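Local structure of extracellular ligand-binding receptor (Desulfitobacterium hafniense, 4MLC) at residues 143-148 and 197-202; 251-256 and 343-348; 152-157 and 204-209. The protein probably binds a small extracellular ligand, such as an amino acid, for uptake by transport, and also binds calcium ions. All coordinates share one frame; numbering follows the deposited sequence.

Contact 1 (143-148 and 197-202); sequences ERMVIY and GMDGIF. With CA (calcium ion), chain B.
One carboxylate oxygen, Asp199 OD1, takes the place of a backbone carbonyl at the start of strand 144-148 and accepts from two consecutive amides. Glu143 N approaches on the syn lone pair of Asp199 OD1, at 2.9 Å. Arg144 N reaches the same oxygen from above the carboxylate plane, at 3.1 Å. The first torsion of Asp199 (chi1 65°) sets CG between its backbone N and carbonyl carbon, which turns the carboxylate toward the start of strand 144-148. Asp199 N closes the ring by donating to Arg144 O, at 2.8 Å. A water bonds to the carbonyl of Gly197, the Schellman glycine that follows helix 183-196, and weakly to Asp199 OD1. Beyond Asp199 the parallel ladder takes over: Val146 N bonds to Gly200 O, Phe202 N to Val146 O and Tyr148 N to Phe202 O. These are neighbouring strands of a Rossmann-like sheet, with strand 172-177 on the other side of 144-149. On the face covered by helix 153-168, Ile147 CG2 meets the edge of the Phe202 ring, at 4.2 Å from CD2, while Phe162 stacks on that ring. On this same face the Met145 chain bends at its last torsion (chi3 62°) and lays CE along the backbone at Gly200. With an alanine in place of Asp199, the amides of Glu143 and Arg144 would probably lose their shared acceptor, and the start of strand 144-148 would be freer to shift. Glu143 OE2, pointing the other way, binds a calcium ion at 2.5 Å, together with three waters and Gly170 O. The chemistry thus ties both ends of Glu143: its amide is held by one carboxylate, while its own carboxylate is probably kept charged by the metal.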
loop_
_atom_site.group_PDB
_atom_site.type_symbol
_atom_site.label_atom_id
_atom_site.label_comp_id
_atom_site.label_asym_id
_atom_site.label_seq_id
_atom_site.Cartn_x
_atom_site.Cartn_y
_atom_site.Cartn_z
ATOM N N GLU A 143 -6.028 25.558 -5.390
ATOM C CA GLU A 143 -7.294 25.781 -6.079
ATOM C C GLU A 143 -7.388 25.209 -7.526
ATOM O O GLU A 143 -8.460 24.768 -7.952
ATOM C CB GLU A 143 -7.696 27.274 -6.010
ATOM C CG GLU A 143 -8.069 27.811 -4.584
ATOM C CD GLU A 143 -9.535 27.565 -4.121
ATOM O OE1 GLU A 143 -9.958 28.241 -3.147
ATOM O OE2 GLU A 143 -10.257 26.708 -4.695
ATOM N N ARG A 144 -6.276 25.211 -8.258
ATOM C CA ARG A 144 -6.283 24.802 -9.663
ATOM C C ARG A 144 -5.097 23.906 -9.976
ATOM O O ARG A 144 -3.950 24.333 -9.862
ATOM C CB ARG A 144 -6.234 26.028 -10.585
ATOM C CG ARG A 144 -7.456 26.935 -10.514
ATOM C CD ARG A 144 -7.197 28.278 -11.198
ATOM N NE ARG A 144 -8.344 29.176 -11.101
ATOM C CZ ARG A 144 -8.625 29.921 -10.036
ATOM N NH1 ARG A 144 -9.692 30.712 -10.048
ATOM N NH2 ARG A 144 -7.840 29.877 -8.962
HETATM N N MSE A 145 -5.367 22.671 -10.388
HETATM C CA MSE A 145 -4.295 21.691 -10.603
HETATM C C MSE A 145 -4.319 20.889 -11.880
HETATM O O MSE A 145 -5.321 20.805 -12.585
HETATM C CB MSE A 145 -4.241 20.699 -9.459
HETATM C CG MSE A 145 -3.883 21.347 -8.144
HETATM SE SE MSE A 145 -3.685 20.071 -6.677
HETATM C CE MSE A 145 -2.178 19.040 -7.424
ATOM N N VAL A 146 -3.184 20.256 -12.131
ATOM C CA VAL A 146 -3.010 19.447 -13.316
ATOM C C VAL A 146 -2.627 18.004 -12.969
ATOM O O VAL A 146 -1.875 17.759 -12.044
ATOM C CB VAL A 146 -2.004 20.121 -14.221
ATOM C CG1 VAL A 146 -1.337 19.155 -15.121
ATOM C CG2 VAL A 146 -2.685 21.176 -15.021
ATOM N N ILE A 147 -3.180 17.044 -13.693
ATOM C CA ILE A 147 -2.870 15.654 -13.412
ATOM C C ILE A 147 -2.033 15.038 -14.515
ATOM O O ILE A 147 -2.356 15.158 -15.686
ATOM C CB ILE A 147 -4.156 14.831 -13.205
ATOM C CG1 ILE A 147 -4.980 15.439 -12.065
ATOM C CG2 ILE A 147 -3.834 13.344 -12.946
ATOM C CD1 ILE A 147 -6.355 14.873 -11.956
ATOM N N TYR A 148 -0.943 14.386 -14.139
ATOM C CA TYR A 148 -0.175 13.589 -15.088
ATOM C C TYR A 148 -0.428 12.087 -14.833
ATOM O O TYR A 148 -0.013 11.546 -13.806
ATOM C CB TYR A 148 1.319 13.949 -15.009
ATOM C CG TYR A 148 2.216 13.214 -15.986
ATOM C CD1 TYR A 148 1.808 12.984 -17.306
ATOM C CD2 TYR A 148 3.475 12.754 -15.603
ATOM C CE1 TYR A 148 2.616 12.313 -18.214
ATOM C CE2 TYR A 148 4.302 12.090 -16.510
ATOM C CZ TYR A 148 3.860 11.869 -17.815
ATOM O OH TYR A 148 4.654 11.209 -18.730
ATOM N N GLY A 197 -3.420 29.268 -14.556
ATOM C CA GLY A 197 -3.220 29.557 -13.150
ATOM C C GLY A 197 -3.007 28.296 -12.331
ATOM O O GLY A 197 -3.456 28.215 -11.190
HETATM N N MSE A 198 -2.317 27.314 -12.907
HETATM C CA MSE A 198 -1.993 26.075 -12.197
HETATM C C MSE A 198 -1.157 26.305 -10.936
HETATM O O MSE A 198 -0.189 27.054 -10.958
HETATM C CB MSE A 198 -1.255 25.129 -13.120
HETATM C CG MSE A 198 -0.583 23.996 -12.388
HETATM SE SE MSE A 198 1.092 23.469 -13.216
HETATM C CE MSE A 198 0.437 22.185 -14.328
ATOM N N ASP A 199 -1.531 25.663 -9.831
ATOM C CA ASP A 199 -0.774 25.820 -8.591
ATOM C C ASP A 199 -0.230 24.501 -8.007
ATOM O O ASP A 199 0.341 24.477 -6.912
ATOM C CB ASP A 199 -1.546 26.661 -7.555
ATOM C CG ASP A 199 -2.828 25.992 -7.071
ATOM O OD1 ASP A 199 -3.865 26.699 -6.913
ATOM O OD2 ASP A 199 -2.788 24.766 -6.822
ATOM N N GLY A 200 -0.376 23.410 -8.753
ATOM C CA GLY A 200 0.133 22.127 -8.309
ATOM C C GLY A 200 0.002 21.047 -9.362
ATOM O O GLY A 200 -0.840 21.163 -10.251
ATOM N N ILE A 201 0.839 20.011 -9.266
ATOM C CA ILE A 201 0.753 18.838 -10.139
ATOM C C ILE A 201 0.700 17.517 -9.378
ATOM O O ILE A 201 1.520 17.261 -8.492
ATOM C CB ILE A 201 1.936 18.749 -11.120
ATOM C CG1 ILE A 201 2.026 20.024 -11.959
ATOM C CG2 ILE A 201 1.810 17.495 -11.992
ATOM C CD1 ILE A 201 3.241 20.106 -12.855
ATOM N N PHE A 202 -0.258 16.675 -9.746
ATOM C CA PHE A 202 -0.387 15.345 -9.187
ATOM C C PHE A 202 0.108 14.357 -10.219
ATOM O O PHE A 202 -0.392 14.312 -11.333
ATOM C CB PHE A 202 -1.849 15.044 -8.859
ATOM C CG PHE A 202 -2.059 13.702 -8.229
ATOM C CD1 PHE A 202 -1.672 13.470 -6.929
ATOM C CD2 PHE A 202 -2.644 12.674 -8.935
ATOM C CE1 PHE A 202 -1.855 12.236 -6.343
ATOM C CE2 PHE A 202 -2.835 11.445 -8.356
ATOM C CZ PHE A 202 -2.431 11.223 -7.061
HETATM CA CA CA B . -12.688 26.120 -4.965
HETATM O O HOH W 1 -4.838 29.537 -8.572
HETATM O O HOH W 2 -15.056 25.549 -4.557
HETATM O O HOH W 3 -11.967 26.000 -7.325
HETATM O O HOH W 4 -13.054 25.901 -2.483
#

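Contact 2 (251-256 and 343-348); sequences GLLVGS and LKKMKD
Lys344 NZ, at the end of a chain that runs past Ser256, is gripped by a salt bridge to Asp234 OD2 and by weak hydrogen bonds to the carbonyls of Phe257 and Phe258. Lys344 belongs to strand 341-347, which pairs antiparallel with 253-257 in the seven-stranded mixed sheet of this periplasmic binding protein fold. From CG on the Lys344 chain is extended, and this straight reach sets CE 3.8 Å from Ser256 CB. Ser256 OG bonds to the same Asp234 oxygen, so lysine and serine share one acceptor. Val254 and Lys344 form a hydrogen-bonded pair, with Lys344 N donating to Val254 O at 2.8 Å and Val254 N donating in return to Lys344 O. The face of Leu253, Leu343 and Lys345 makes its contacts through carbon atoms: Leu253 CD1 lies 4.1 Å from CE of Lys345, and Leu343 CD2 rests on Gly255 CA, at 3.9 Å. Tyr136 of helix 126-139 packs against Leu253, Leu343 and Lys345 there. Past the regular ladder, Met346 N donates to Leu252 O. Gly251, at a positive phi of 89°, sends its N to Met346 O, at 3.0 Å.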
loop_
_atom_site.group_PDB
_atom_site.type_symbol
_atom_site.label_atom_id
_atom_site.label_comp_id
_atom_site.label_asym_id
_atom_site.label_seq_id
_atom_site.Cartn_x
_atom_site.Cartn_y
_atom_site.Cartn_z
ATOM N N GLY A 251 10.880 18.611 -1.889
ATOM C CA GLY A 251 9.556 19.191 -1.772
ATOM C C GLY A 251 8.435 18.316 -2.302
ATOM O O GLY A 251 7.271 18.719 -2.315
ATOM N N LEU A 252 8.777 17.122 -2.754
ATOM C CA LEU A 252 7.772 16.249 -3.331
ATOM C C LEU A 252 6.924 15.640 -2.221
ATOM O O LEU A 252 7.428 15.035 -1.281
ATOM C CB LEU A 252 8.409 15.172 -4.213
ATOM C CG LEU A 252 7.472 14.017 -4.558
ATOM C CD1 LEU A 252 6.582 14.341 -5.749
ATOM C CD2 LEU A 252 8.258 12.766 -4.817
ATOM N N LEU A 253 5.623 15.827 -2.324
ATOM C CA LEU A 253 4.734 15.295 -1.322
ATOM C C LEU A 253 4.240 13.923 -1.763
ATOM O O LEU A 253 3.710 13.776 -2.868
ATOM C CB LEU A 253 3.572 16.239 -1.122
ATOM C CG LEU A 253 2.614 15.849 -0.010
ATOM C CD1 LEU A 253 3.355 15.689 1.306
ATOM C CD2 LEU A 253 1.550 16.901 0.079
ATOM N N VAL A 254 4.437 12.926 -0.904
ATOM C CA VAL A 254 4.055 11.553 -1.186
ATOM C C VAL A 254 3.001 11.039 -0.202
ATOM O O VAL A 254 3.207 11.042 1.013
ATOM C CB VAL A 254 5.277 10.636 -1.113
ATOM C CG1 VAL A 254 4.869 9.159 -1.182
ATOM C CG2 VAL A 254 6.241 10.981 -2.224
ATOM N N GLY A 255 1.914 10.515 -0.737
ATOM C CA GLY A 255 0.907 9.866 0.069
ATOM C C GLY A 255 1.186 8.400 0.212
ATOM O O GLY A 255 1.236 7.684 -0.747
ATOM N N SER A 256 1.391 7.961 1.436
ATOM C CA SER A 256 1.762 6.595 1.709
ATOM C C SER A 256 1.184 6.136 3.014
ATOM O O SER A 256 0.117 6.543 3.402
ATOM C CB SER A 256 3.274 6.461 1.759
ATOM O OG SER A 256 3.666 5.103 1.743
ATOM N N LEU A 343 1.119 11.259 5.169
ATOM C CA LEU A 343 1.680 12.133 4.153
ATOM C C LEU A 343 3.144 12.429 4.441
ATOM O O LEU A 343 3.509 12.773 5.567
ATOM C CB LEU A 343 0.906 13.440 4.072
ATOM C CG LEU A 343 -0.553 13.305 3.640
ATOM C CD1 LEU A 343 -1.169 14.680 3.472
ATOM C CD2 LEU A 343 -0.675 12.520 2.370
ATOM N N LYS A 344 3.971 12.306 3.410
ATOM C CA LYS A 344 5.419 12.415 3.542
ATOM C C LYS A 344 5.996 13.419 2.557
ATOM O O LYS A 344 5.759 13.305 1.361
ATOM C CB LYS A 344 6.062 11.047 3.284
ATOM C CG LYS A 344 5.521 9.923 4.157
ATOM C CD LYS A 344 6.198 8.574 3.868
ATOM C CE LYS A 344 5.542 7.451 4.707
ATOM N NZ LYS A 344 6.340 6.195 4.801
ATOM N N LYS A 345 6.756 14.393 3.050
ATOM C CA LYS A 345 7.469 15.335 2.176
ATOM C C LYS A 345 8.963 14.983 2.083
ATOM O O LYS A 345 9.592 14.635 3.084
ATOM C CB LYS A 345 7.282 16.773 2.675
ATOM C CG LYS A 345 7.582 17.878 1.652
ATOM C CD LYS A 345 6.927 19.220 2.041
ATOM C CE LYS A 345 5.417 19.251 1.695
ATOM N NZ LYS A 345 4.738 20.609 1.783
HETATM N N MSE A 346 9.526 15.053 0.879
HETATM C CA MSE A 346 10.976 14.912 0.698
HETATM C C MSE A 346 11.750 16.160 1.151
HETATM O O MSE A 346 11.454 17.282 0.740
HETATM C CB MSE A 346 11.310 14.618 -0.759
HETATM C CG MSE A 346 11.210 13.146 -1.150
HETATM SE SE MSE A 346 12.698 12.093 -0.460
HETATM C CE MSE A 346 14.176 13.231 -1.019
ATOM N N LYS A 347 12.751 15.953 1.996
ATOM C CA LYS A 347 13.586 17.048 2.473
ATOM C C LYS A 347 15.008 16.550 2.724
ATOM O O LYS A 347 15.224 15.695 3.585
ATOM C CB LYS A 347 12.995 17.643 3.747
ATOM C CG LYS A 347 13.674 18.912 4.193
ATOM C CD LYS A 347 12.912 19.561 5.346
ATOM C CE LYS A 347 13.587 20.843 5.832
ATOM N NZ LYS A 347 12.792 21.504 6.905
ATOM N N ASP A 348 15.962 17.075 1.957
ATOM C CA ASP A 348 17.361 16.647 2.020
ATOM C C ASP A 348 17.511 15.128 2.029
ATOM O O ASP A 348 17.969 14.549 3.013
ATOM C CB ASP A 348 18.054 17.229 3.253
ATOM C CG ASP A 348 17.843 18.720 3.389
ATOM O OD1 ASP A 348 17.306 19.334 2.438
ATOM O OD2 ASP A 348 18.226 19.279 4.443
#

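Contact 3 (152-157 and 204-209); sequences DSYGNG and AKTATG
Tyr154, Ala204 and Gly155 carry this small contact, in which the first turn of helix 153-168 leans on the end of strand 200-204 and the loop after it. With chi1 at 176°, the Tyr154 ring swings away from its own N and across to the loop. Tyr154 CE2 lies 3.6 Å from Thr206 OG1, which approaches obliquely, while Lys205 C sits at the ring's edge, 4.3 Å from Tyr154 CE2. The two side chains, tyrosine and threonine, cross at about a right angle, and Ser232 touches Tyr154 and makes a weak bond to Thr206 OG1. Gly155, without a side chain, brings its CA close enough for a CA-H...O contact to Ala204 O, at 3.4 Å. Ala204 CB in turn rests 4.0 Å from Gly155 O. Asp152 is the N-cap of the helix: its OD1 accepts from Gly155 N at 2.7 Å, nearly along its C-O axis. The site lies where strand ends meet helix starts, beside a sulfate ion, probably from the crystallisation liquor, about 4 Å from the Tyr154 side chain. With no hydrogen bond crossing between the two segments, their adhesion rests on packing and one weak C-H donor, whereas the stronger polar bond caps the helix.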
loop_
_atom_site.group_PDB
_atom_site.type_symbol
_atom_site.label_atom_id
_atom_site.label_comp_id
_atom_site.label_asym_id
_atom_site.label_seq_id
_atom_site.Cartn_x
_atom_site.Cartn_y
_atom_site.Cartn_z
ATOM N N ASP A 152 -3.101 3.105 -17.975
ATOM C CA ASP A 152 -3.081 1.684 -17.626
ATOM C C ASP A 152 -3.906 1.553 -16.359
ATOM O O ASP A 152 -4.491 2.535 -15.926
ATOM C CB ASP A 152 -1.653 1.168 -17.427
ATOM C CG ASP A 152 -0.947 1.818 -16.247
ATOM O OD1 ASP A 152 -1.594 2.120 -15.213
ATOM O OD2 ASP A 152 0.280 2.019 -16.348
ATOM N N SER A 153 -3.912 0.375 -15.738
ATOM C CA SER A 153 -4.767 0.123 -14.567
ATOM C C SER A 153 -4.436 0.988 -13.343
ATOM O O SER A 153 -5.337 1.587 -12.760
ATOM C CB SER A 153 -4.766 -1.361 -14.200
ATOM O OG SER A 153 -5.260 -2.132 -15.287
ATOM N N TYR A 154 -3.157 1.064 -12.972
ATOM C CA TYR A 154 -2.737 1.864 -11.822
ATOM C C TYR A 154 -2.967 3.328 -12.100
ATOM O O TYR A 154 -3.648 4.005 -11.345
ATOM C CB TYR A 154 -1.244 1.641 -11.491
ATOM C CG TYR A 154 -0.667 2.498 -10.354
ATOM C CD1 TYR A 154 -0.917 2.195 -9.002
ATOM C CD2 TYR A 154 0.153 3.594 -10.629
ATOM C CE1 TYR A 154 -0.372 2.983 -7.952
ATOM C CE2 TYR A 154 0.705 4.383 -9.594
ATOM C CZ TYR A 154 0.442 4.075 -8.260
ATOM O OH TYR A 154 1.009 4.863 -7.265
ATOM N N GLY A 155 -2.367 3.803 -13.187
ATOM C CA GLY A 155 -2.447 5.195 -13.585
ATOM C C GLY A 155 -3.874 5.681 -13.579
ATOM O O GLY A 155 -4.195 6.577 -12.828
ATOM N N ASN A 156 -4.726 5.055 -14.389
ATOM C CA ASN A 156 -6.147 5.409 -14.462
ATOM C C ASN A 156 -6.859 5.379 -13.118
ATOM O O ASN A 156 -7.544 6.333 -12.782
ATOM C CB ASN A 156 -6.898 4.530 -15.465
ATOM C CG ASN A 156 -6.494 4.806 -16.902
ATOM O OD1 ASN A 156 -6.177 5.945 -17.273
ATOM N ND2 ASN A 156 -6.498 3.758 -17.724
ATOM N N GLY A 157 -6.688 4.293 -12.359
ATOM C CA GLY A 157 -7.291 4.149 -11.034
ATOM C C GLY A 157 -6.990 5.299 -10.069
ATOM O O GLY A 157 -7.884 5.898 -9.454
ATOM N N ALA A 204 0.240 10.657 -11.186
ATOM C CA ALA A 204 -0.301 9.327 -11.017
ATOM C C ALA A 204 0.439 8.358 -11.944
ATOM O O ALA A 204 -0.155 7.539 -12.628
ATOM C CB ALA A 204 -1.763 9.343 -11.331
ATOM N N LYS A 205 1.745 8.515 -12.006
ATOM C CA LYS A 205 2.618 7.610 -12.715
ATOM C C LYS A 205 3.487 6.992 -11.641
ATOM O O LYS A 205 3.888 7.659 -10.686
ATOM C CB LYS A 205 3.524 8.363 -13.682
ATOM C CG LYS A 205 2.995 8.548 -15.079
ATOM C CD LYS A 205 4.145 8.630 -16.086
ATOM C CE LYS A 205 3.884 7.766 -17.325
ATOM N NZ LYS A 205 2.801 8.293 -18.234
ATOM N N THR A 206 3.772 5.715 -11.802
ATOM C CA THR A 206 4.691 5.014 -10.939
ATOM C C THR A 206 6.085 5.659 -11.042
ATOM O O THR A 206 6.467 6.163 -12.104
ATOM C CB THR A 206 4.694 3.536 -11.356
ATOM O OG1 THR A 206 3.824 2.793 -10.485
ATOM C CG2 THR A 206 6.093 2.951 -11.346
ATOM N N ALA A 207 6.832 5.679 -9.941
ATOM C CA ALA A 207 8.153 6.308 -9.936
ATOM C C ALA A 207 9.154 5.680 -10.922
ATOM O O ALA A 207 9.894 6.389 -11.615
ATOM C CB ALA A 207 8.731 6.323 -8.522
ATOM N N THR A 208 9.179 4.355 -10.987
ATOM C CA THR A 208 10.082 3.659 -11.911
ATOM C C THR A 208 9.574 3.601 -13.358
ATOM O O THR A 208 10.321 3.238 -14.272
ATOM C CB THR A 208 10.362 2.215 -11.451
ATOM O OG1 THR A 208 9.119 1.557 -11.162
ATOM C CG2 THR A 208 11.253 2.217 -10.211
ATOM N N GLY A 209 8.306 3.942 -13.558
ATOM C CA GLY A 209 7.713 3.874 -14.881
ATOM C C GLY A 209 7.309 5.211 -15.477
ATOM O O GLY A 209 6.175 5.362 -15.950
#

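In the fold
Contacts 1 and 2 join strands of the same mixed sheet; their centres are about 17 Å apart and they do not touch, because strand 227-229 runs between 200-204 and 253-257. Contact 3 continues from contact 1: strand 144-149 leads into helix 153-168, strand 200-204 into helix 207-221. The joint is Tyr148 O with Ala204 N, at 2.8 Å a probable hydrogen bond, and Tyr148 also packs on Lys205. The calcium ion sits at the amino end of strand 144-149 in contact 1, whereas the sulfate lies beside contact 3, beyond the carboxyl ends of both strands, where proteins of this family bind their ligand; a ligand site there remains an inference.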